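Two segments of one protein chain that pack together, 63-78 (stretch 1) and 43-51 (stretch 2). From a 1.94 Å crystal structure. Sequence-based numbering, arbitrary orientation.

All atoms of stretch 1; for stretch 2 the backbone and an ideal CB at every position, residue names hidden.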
ATOM      1  N   GLY A  63     -23.730  -4.270  -7.337  1.00 60.35           N
ATOM      2  CA  GLY A  63     -22.981  -3.657  -6.282  1.00 51.52           C
ATOM      3  C   GLY A  63     -22.670  -4.652  -5.220  1.00 43.42           C
ATOM      4  O   GLY A  63     -22.899  -5.791  -5.392  1.00 42.76           O
ATOM      5  N   ILE A  64     -22.140  -4.169  -4.124  1.00 35.88           N
ATOM      6  CA  ILE A  64     -21.699  -4.986  -3.013  1.00 31.69           C
ATOM      7  C   ILE A  64     -22.651  -4.765  -1.854  1.00 30.62           C
ATOM      8  O   ILE A  64     -22.674  -3.676  -1.285  1.00 29.76           O
ATOM      9  CB  ILE A  64     -20.274  -4.598  -2.559  1.00 28.27           C
ATOM     10  CG1 ILE A  64     -19.246  -4.840  -3.662  1.00 28.88           C
ATOM     11  CG2 ILE A  64     -19.888  -5.314  -1.258  1.00 26.52           C
ATOM     12  CD1 ILE A  64     -17.909  -4.169  -3.357  1.00 27.17           C
ATOM     13  N   SER A  65     -23.429  -5.770  -1.487  1.00 30.31           N
ATOM     14  CA  SER A  65     -24.395  -5.604  -0.397  1.00 29.25           C
ATOM     15  C   SER A  65     -23.906  -6.195   0.899  1.00 27.34           C
ATOM     16  O   SER A  65     -23.118  -7.141   0.898  1.00 28.77           O
ATOM     17  CB  SER A  65     -25.721  -6.247  -0.765  1.00 32.31           C
ATOM     18  OG  SER A  65     -26.248  -5.609  -1.906  1.00 35.13           O
ATOM     19  N   THR A  66     -24.366  -5.620   2.004  1.00 24.60           N
ATOM     20  CA  THR A  66     -24.126  -6.166   3.328  1.00 23.31           C
ATOM     21  C   THR A  66     -24.681  -7.614   3.399  1.00 26.18           C
ATOM     22  O   THR A  66     -25.563  -7.986   2.617  1.00 26.95           O
ATOM     23  CB  THR A  66     -24.781  -5.278   4.421  1.00 22.02           C
ATOM     24  OG1 THR A  66     -26.162  -5.063   4.105  1.00 25.37           O
ATOM     25  CG2 THR A  66     -24.090  -3.917   4.501  1.00 25.12           C
ATOM     26  N   PRO A  67     -24.147  -8.441   4.316  1.00 26.29           N
ATOM     27  CA  PRO A  67     -24.580  -9.842   4.450  1.00 28.22           C
ATOM     28  C   PRO A  67     -26.037 -10.014   4.904  1.00 28.77           C
ATOM     29  O   PRO A  67     -26.549  -9.212   5.697  1.00 28.38           O
ATOM     30  CB  PRO A  67     -23.611 -10.403   5.512  1.00 27.74           C
ATOM     31  CG  PRO A  67     -23.101  -9.217   6.232  1.00 26.89           C
ATOM     32  CD  PRO A  67     -22.978  -8.160   5.168  1.00 26.02           C
ATOM     33  N   ALA A  68     -26.702 -11.046   4.395  1.00 27.61           N
ATOM     34  CA  ALA A  68     -28.023 -11.402   4.898  1.00 31.06           C
ATOM     35  C   ALA A  68     -27.900 -11.766   6.363  1.00 31.37           C
ATOM     36  O   ALA A  68     -26.845 -12.251   6.799  1.00 27.92           O
ATOM     37  CB  ALA A  68     -28.619 -12.560   4.116  1.00 32.24           C
ATOM     38  N   GLY A  69     -28.966 -11.518   7.118  1.00 32.93           N
ATOM     39  CA  GLY A  69     -29.053 -11.993   8.489  1.00 30.81           C
ATOM     40  C   GLY A  69     -28.799 -10.938   9.554  1.00 29.51           C
ATOM     41  O   GLY A  69     -28.929 -11.243  10.731  1.00 29.82           O
ATOM     42  N   LEU A  70     -28.449  -9.713   9.150  1.00 27.88           N
ATOM     43  CA  LEU A  70     -28.199  -8.651  10.118  1.00 26.75           C
ATOM     44  C   LEU A  70     -29.502  -8.320  10.851  1.00 28.50           C
ATOM     45  O   LEU A  70     -30.601  -8.514  10.311  1.00 30.87           O
ATOM     46  CB  LEU A  70     -27.605  -7.407   9.438  1.00 25.21           C
ATOM     47  CG  LEU A  70     -26.215  -7.601   8.818  1.00 25.86           C
ATOM     48  CD1 LEU A  70     -25.795  -6.302   8.107  1.00 24.61           C
ATOM     49  CD2 LEU A  70     -25.153  -8.041   9.858  1.00 22.54           C
ATOM     50  N   ARG A  71     -29.394  -7.883  12.102  1.00 28.19           N
ATOM     51  CA  ARG A  71     -30.579  -7.494  12.862  1.00 33.15           C
ATOM     52  C   ARG A  71     -30.858  -6.030  12.587  1.00 31.87           C
ATOM     53  O   ARG A  71     -29.910  -5.243  12.525  1.00 29.34           O
ATOM     54  CB  ARG A  71     -30.370  -7.732  14.356  1.00 35.58           C
ATOM     55  CG  ARG A  71     -31.554  -7.341  15.248  1.00 40.94           C
ATOM     56  CD  ARG A  71     -31.236  -7.616  16.731  1.00 43.80           C
ATOM     57  NE  ARG A  71     -32.257  -7.049  17.599  1.00 48.14           N
ATOM     58  CZ  ARG A  71     -33.343  -7.709  17.991  1.00 53.96           C
ATOM     59  NH1 ARG A  71     -33.531  -8.969  17.603  1.00 56.05           N
ATOM     60  NH2 ARG A  71     -34.243  -7.120  18.773  1.00 56.42           N
ATOM     61  N   LYS A  72     -32.132  -5.659  12.403  1.00 32.66           N
ATOM     62  CA  LYS A  72     -32.474  -4.251  12.190  1.00 33.33           C
ATOM     63  C   LYS A  72     -31.874  -3.367  13.278  1.00 33.41           C
ATOM     64  O   LYS A  72     -32.134  -3.571  14.471  1.00 34.44           O
ATOM     65  CB  LYS A  72     -33.988  -4.040  12.163  1.00 35.80           C
ATOM     66  CG  LYS A  72     -34.381  -2.588  11.913  1.00 37.04           C
ATOM     67  CD  LYS A  72     -35.907  -2.457  11.870  1.00 40.84           C
ATOM     68  CE  LYS A  72     -36.337  -1.036  11.574  1.00 43.46           C
ATOM     69  NZ  LYS A  72     -37.842  -0.978  11.648  1.00 47.32           N
ATOM     70  N   GLY A  73     -31.070  -2.395  12.869  1.00 32.10           N
ATOM     71  CA  GLY A  73     -30.421  -1.513  13.821  1.00 32.78           C
ATOM     72  C   GLY A  73     -29.146  -0.921  13.244  1.00 31.53           C
ATOM     73  O   GLY A  73     -28.920  -0.981  12.040  1.00 31.05           O
ATOM     74  N   LYS A  74     -28.309  -0.352  14.101  1.00 32.50           N
ATOM     75  CA  LYS A  74     -27.096   0.326  13.629  1.00 33.33           C
ATOM     76  C   LYS A  74     -26.027  -0.671  13.163  1.00 29.33           C
ATOM     77  O   LYS A  74     -25.788  -1.693  13.815  1.00 29.31           O
ATOM     78  CB  LYS A  74     -26.531   1.244  14.731  1.00 36.93           C
ATOM     79  CG  LYS A  74     -25.179   1.849  14.354  1.00 39.86           C
ATOM     80  CD  LYS A  74     -24.704   2.910  15.333  1.00 44.07           C
ATOM     81  CE  LYS A  74     -23.333   3.463  14.896  1.00 45.75           C
ATOM     82  NZ  LYS A  74     -22.864   4.514  15.839  1.00 49.40           N
ATOM     83  N   HIS A  75     -25.412  -0.408  12.016  1.00 26.91           N
ATOM     84  CA  HIS A  75     -24.293  -1.233  11.574  1.00 25.27           C
ATOM     85  C   HIS A  75     -23.206  -0.329  10.981  1.00 25.07           C
ATOM     86  O   HIS A  75     -23.511   0.771  10.514  1.00 25.97           O
ATOM     87  CB  HIS A  75     -24.746  -2.281  10.556  1.00 25.50           C
ATOM     88  CG  HIS A  75     -25.742  -3.247  11.114  1.00 26.69           C
ATOM     89  ND1 HIS A  75     -25.377  -4.323  11.898  1.00 26.84           N
ATOM     90  CD2 HIS A  75     -27.096  -3.259  11.056  1.00 27.62           C
ATOM     91  CE1 HIS A  75     -26.468  -4.967  12.287  1.00 28.62           C
ATOM     92  NE2 HIS A  75     -27.523  -4.345  11.782  1.00 29.25           N
ATOM     93  N   THR A  76     -21.952  -0.773  11.070  1.00 24.72           N
ATOM     94  CA  THR A  76     -20.829  -0.083  10.445  1.00 23.96           C
ATOM     95  C   THR A  76     -20.368  -0.911   9.261  1.00 22.84           C
ATOM     96  O   THR A  76     -20.427  -2.146   9.280  1.00 22.57           O
ATOM     97  CB  THR A  76     -19.630   0.126  11.401  1.00 24.56           C
ATOM     98  OG1 THR A  76     -19.137  -1.151  11.839  1.00 25.51           O
ATOM     99  CG2 THR A  76     -20.013   0.968  12.615  1.00 25.88           C
ATOM    100  N   VAL A  77     -19.902  -0.224   8.226  1.00 22.21           N
ATOM    101  CA  VAL A  77     -19.400  -0.881   7.030  1.00 21.23           C
ATOM    102  C   VAL A  77     -18.067  -0.248   6.637  1.00 21.86           C
ATOM    103  O   VAL A  77     -17.960   0.984   6.498  1.00 22.24           O
ATOM    104  CB  VAL A  77     -20.388  -0.771   5.854  1.00 20.72           C
ATOM    105  CG1 VAL A  77     -19.842  -1.467   4.654  1.00 20.02           C
ATOM    106  CG2 VAL A  77     -21.761  -1.360   6.242  1.00 21.15           C
ATOM    107  N   VAL A  78     -17.054  -1.095   6.489  1.00 20.34           N
ATOM    108  CA  VAL A  78     -15.757  -0.662   5.946  1.00 20.20           C
ATOM    109  C   VAL A  78     -15.379  -1.569   4.786  1.00 21.79           C
ATOM    110  O   VAL A  78     -15.308  -2.796   4.939  1.00 23.43           O
ATOM    111  CB  VAL A  78     -14.649  -0.682   7.013  1.00 19.03           C
ATOM    112  CG1 VAL A  78     -13.264  -0.331   6.401  1.00 20.06           C
ATOM    113  CG2 VAL A  78     -14.990   0.291   8.129  1.00 19.00           C
ATOM    114  N   UNK A  43     -10.058  -7.584  -5.731  1.00 20.12           N
ATOM    115  CA  UNK A  43     -10.712  -8.194  -4.568  1.00 19.96           C
ATOM    116  C   UNK A  43     -10.745  -7.162  -3.472  1.00 19.66           C
ATOM    117  O   UNK A  43      -9.920  -6.255  -3.447  1.00 18.37           O
ATOM    118  CB  UNK A  43      -9.994  -9.463  -4.106  1.00 19.96           C
ATOM    119  N   UNK A  44     -11.724  -7.294  -2.597  1.00 18.33           N
ATOM    120  CA  UNK A  44     -11.935  -6.348  -1.533  1.00 19.14           C
ATOM    121  C   UNK A  44     -12.244  -7.128  -0.284  1.00 18.68           C
ATOM    122  O   UNK A  44     -12.738  -8.276  -0.365  1.00 18.97           O
ATOM    123  CB  UNK A  44     -13.052  -5.358  -1.868  1.00 19.14           C
ATOM    124  N   UNK A  45     -11.954  -6.504   0.854  1.00 17.86           N
ATOM    125  CA  UNK A  45     -12.455  -6.921   2.163  1.00 18.92           C
ATOM    126  C   UNK A  45     -13.692  -6.115   2.495  1.00 19.07           C
ATOM    127  O   UNK A  45     -13.639  -4.882   2.424  1.00 19.85           O
ATOM    128  CB  UNK A  45     -11.390  -6.749   3.248  1.00 18.92           C
ATOM    129  N   UNK A  46     -14.769  -6.764   2.917  1.00 18.14           N
ATOM    130  CA  UNK A  46     -15.929  -6.025   3.425  1.00 17.31           C
ATOM    131  C   UNK A  46     -16.052  -6.344   4.910  1.00 17.41           C
ATOM    132  O   UNK A  46     -16.210  -7.528   5.276  1.00 17.77           O
ATOM    133  CB  UNK A  46     -17.209  -6.387   2.669  1.00 17.31           C
ATOM    134  N   UNK A  47     -15.935  -5.330   5.770  1.00 16.44           N
ATOM    135  CA  UNK A  47     -15.937  -5.560   7.210  1.00 17.52           C
ATOM    136  C   UNK A  47     -17.212  -4.957   7.805  1.00 20.69           C
ATOM    137  O   UNK A  47     -17.466  -3.762   7.666  1.00 20.59           O
ATOM    138  CB  UNK A  47     -14.690  -4.961   7.864  1.00 17.52           C
ATOM    139  N   UNK A  48     -18.020  -5.810   8.430  1.00 20.84           N
ATOM    140  CA  UNK A  48     -19.311  -5.410   8.962  1.00 22.91           C
ATOM    141  C   UNK A  48     -19.275  -5.451  10.486  1.00 24.15           C
ATOM    142  O   UNK A  48     -18.890  -6.486  11.067  1.00 23.88           O
ATOM    143  CB  UNK A  48     -20.423  -6.311   8.422  1.00 22.91           C
ATOM    144  N   UNK A  49     -19.664  -4.352  11.134  1.00 23.72           N
ATOM    145  CA  UNK A  49     -19.654  -4.306  12.596  1.00 24.86           C
ATOM    146  C   UNK A  49     -18.288  -4.692  13.175  1.00 24.17           C
ATOM    147  O   UNK A  49     -18.197  -5.328  14.231  1.00 25.00           O
ATOM    148  CB  UNK A  49     -20.735  -5.234  13.154  1.00 24.86           C
ATOM    149  N   UNK A  50     -17.241  -4.319  12.444  1.00 22.05           N
ATOM    150  CA  UNK A  50     -15.876  -4.652  12.796  1.00 22.90           C
ATOM    151  C   UNK A  50     -15.584  -6.133  12.865  1.00 23.25           C
ATOM    152  O   UNK A  50     -14.706  -6.549  13.601  1.00 24.21           O
ATOM    153  CB  UNK A  50     -15.533  -4.015  14.144  1.00 22.90           C
ATOM    154  N   UNK A  51     -16.316  -6.942  12.108  1.00 23.88           N
ATOM    155  CA  UNK A  51     -16.101  -8.373  12.150  1.00 23.04           C
ATOM    156  C   UNK A  51     -14.997  -8.873  11.232  1.00 23.07           C
ATOM    157  O   UNK A  51     -14.211  -8.101  10.666  1.00 20.51           O
ATOM    158  CB  UNK A  51     -17.407  -9.087  11.798  1.00 23.04           C
TER

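Strand 73-78 runs antiparallel to strand 44-48, with 164° between their directions and 4.9 Å between axes at closest approach, while strand 63-65 lies farther off, its axis 9.9 Å away. The N of position 47 donates to Val78 O (2.7 Å), Val78 N donates to the O of position 47 (2.9 Å), and the N of position 49 donates to Thr76 O (3.0 Å).

Position 43 has an ideal CB with nothing of stretch 1 within 5.5 Å, so stretch 1 gives no preference. It is Ser43, which makes no contact here.

At position 44 the CA-to-CB bond points toward stretch 1, and the ideal CB lies 5.2 Å from Ile64 CD1. An apolar side chain of moderate size would suit, Val, Ile or Leu among them. The residue is Val44, whose CG2 comes to 4.3 Å from Ile64 CD1.

Position 45 points sideways, with no atom of stretch 1 within 5.5 Å of its ideal CB; many residues fit. Asp45 leads its carboxylate away, and OD1 is hydrogen-bonded elsewhere in the structure.

Position 46 also starts sideways, but its ideal CB is 4.9 Å from Ile64 CG2, and the methyls of Val77 lie within reach of a longer chain. Leu, Ile or Met would span the space. Leu46 does so with chi1 t and chi2 p: CD2 meets Ile64 CG2 at 4.0 Å, and CD1 meets Val77 CG1 at 3.7 Å.

Position 47 pairs with Val78, and both CB atoms lie on the same face of the sheet. A beta-branched residue suits such a strand site, although Thr would be as plausible as Val or Ile. It is Val47, its CB 4.4 Å from Val78 CB.

Position 48 pairs with Val77 on the other face. Its ideal CB is 4.5 Å from Pro67 CG and 5.2 Å from Leu70 CD2, an apolar setting that calls for a sizeable aliphatic chain, Ile, Leu or Met. Ile48 fills it: CG1 lies 3.6 Å from Pro67 CD, CG2 4.1 Å from Leu70 CD1, and CD1 3.9 Å from Val77 CG2.

Position 49 has phi/psi of 53/34, within a type I' turn spanning 48-51, where Asn, Asp and Gly are common. Its ideal CB is 4.9 Å from His75 ND1, and Thr76 N is another donor nearby, so an acceptor is favoured. Asp49 uses both oxygens: OD2 accepts from His75 ND1 (2.7 Å), near the ring plane at its edge, and OD1 from Thr76 N (3.1 Å). His75 NE2 donates to Arg71 O (2.7 Å), so both ring nitrogens are engaged.

Position 50, at 60/28, favours glycine by its positive phi. Gly50 N donates to a water (2.8 Å) that also donates to Val47 O (2.9 Å).

Position 51 closes the turn, its N donating to the O of Ile48 (2.8 Å). An ideal CB would sit 3.1 Å from Ile48 O, favouring glycine; it is Gly51.

Stretch 2 (43-51) SVDLVIDGG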
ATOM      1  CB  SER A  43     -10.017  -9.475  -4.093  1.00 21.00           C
ATOM      2  OG  SER A  43      -8.731  -9.225  -3.578  1.00 20.71           O
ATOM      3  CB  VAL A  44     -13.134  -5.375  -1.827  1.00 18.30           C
ATOM      4  CG1 VAL A  44     -12.907  -4.558  -3.102  1.00 18.22           C
ATOM      5  CG2 VAL A  44     -14.438  -6.183  -1.923  1.00 19.74           C
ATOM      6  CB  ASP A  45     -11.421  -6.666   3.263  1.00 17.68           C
ATOM      7  CG  ASP A  45     -10.354  -7.723   3.344  1.00 19.16           C
ATOM      8  OD1 ASP A  45     -10.408  -8.724   2.588  1.00 19.33           O
ATOM      9  OD2 ASP A  45      -9.469  -7.567   4.219  1.00 18.84           O
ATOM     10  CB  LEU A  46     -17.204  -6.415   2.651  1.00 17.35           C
ATOM     11  CG  LEU A  46     -18.487  -5.702   3.100  1.00 18.95           C
ATOM     12  CD1 LEU A  46     -18.476  -4.245   2.633  1.00 17.56           C
ATOM     13  CD2 LEU A  46     -19.698  -6.451   2.560  1.00 20.57           C
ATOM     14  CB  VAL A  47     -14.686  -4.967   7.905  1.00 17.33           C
ATOM     15  CG1 VAL A  47     -14.896  -4.916   9.411  1.00 16.56           C
ATOM     16  CG2 VAL A  47     -13.426  -5.809   7.546  1.00 15.96           C
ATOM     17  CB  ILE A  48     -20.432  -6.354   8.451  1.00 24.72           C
ATOM     18  CG1 ILE A  48     -20.364  -6.479   6.933  1.00 24.37           C
ATOM     19  CG2 ILE A  48     -21.813  -5.862   8.890  1.00 25.51           C
ATOM     20  CD1 ILE A  48     -20.679  -5.096   6.223  1.00 24.03           C
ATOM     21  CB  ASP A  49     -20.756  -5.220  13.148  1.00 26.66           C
ATOM     22  CG  ASP A  49     -22.139  -4.745  12.739  1.00 28.51           C
ATOM     23  OD1 ASP A  49     -22.241  -3.532  12.465  1.00 28.62           O
ATOM     24  OD2 ASP A  49     -23.093  -5.557  12.684  1.00 30.10           O
TER
HETATM   25  O   HOH W   1     -17.381  -2.461  10.304  1.00 22.99           O
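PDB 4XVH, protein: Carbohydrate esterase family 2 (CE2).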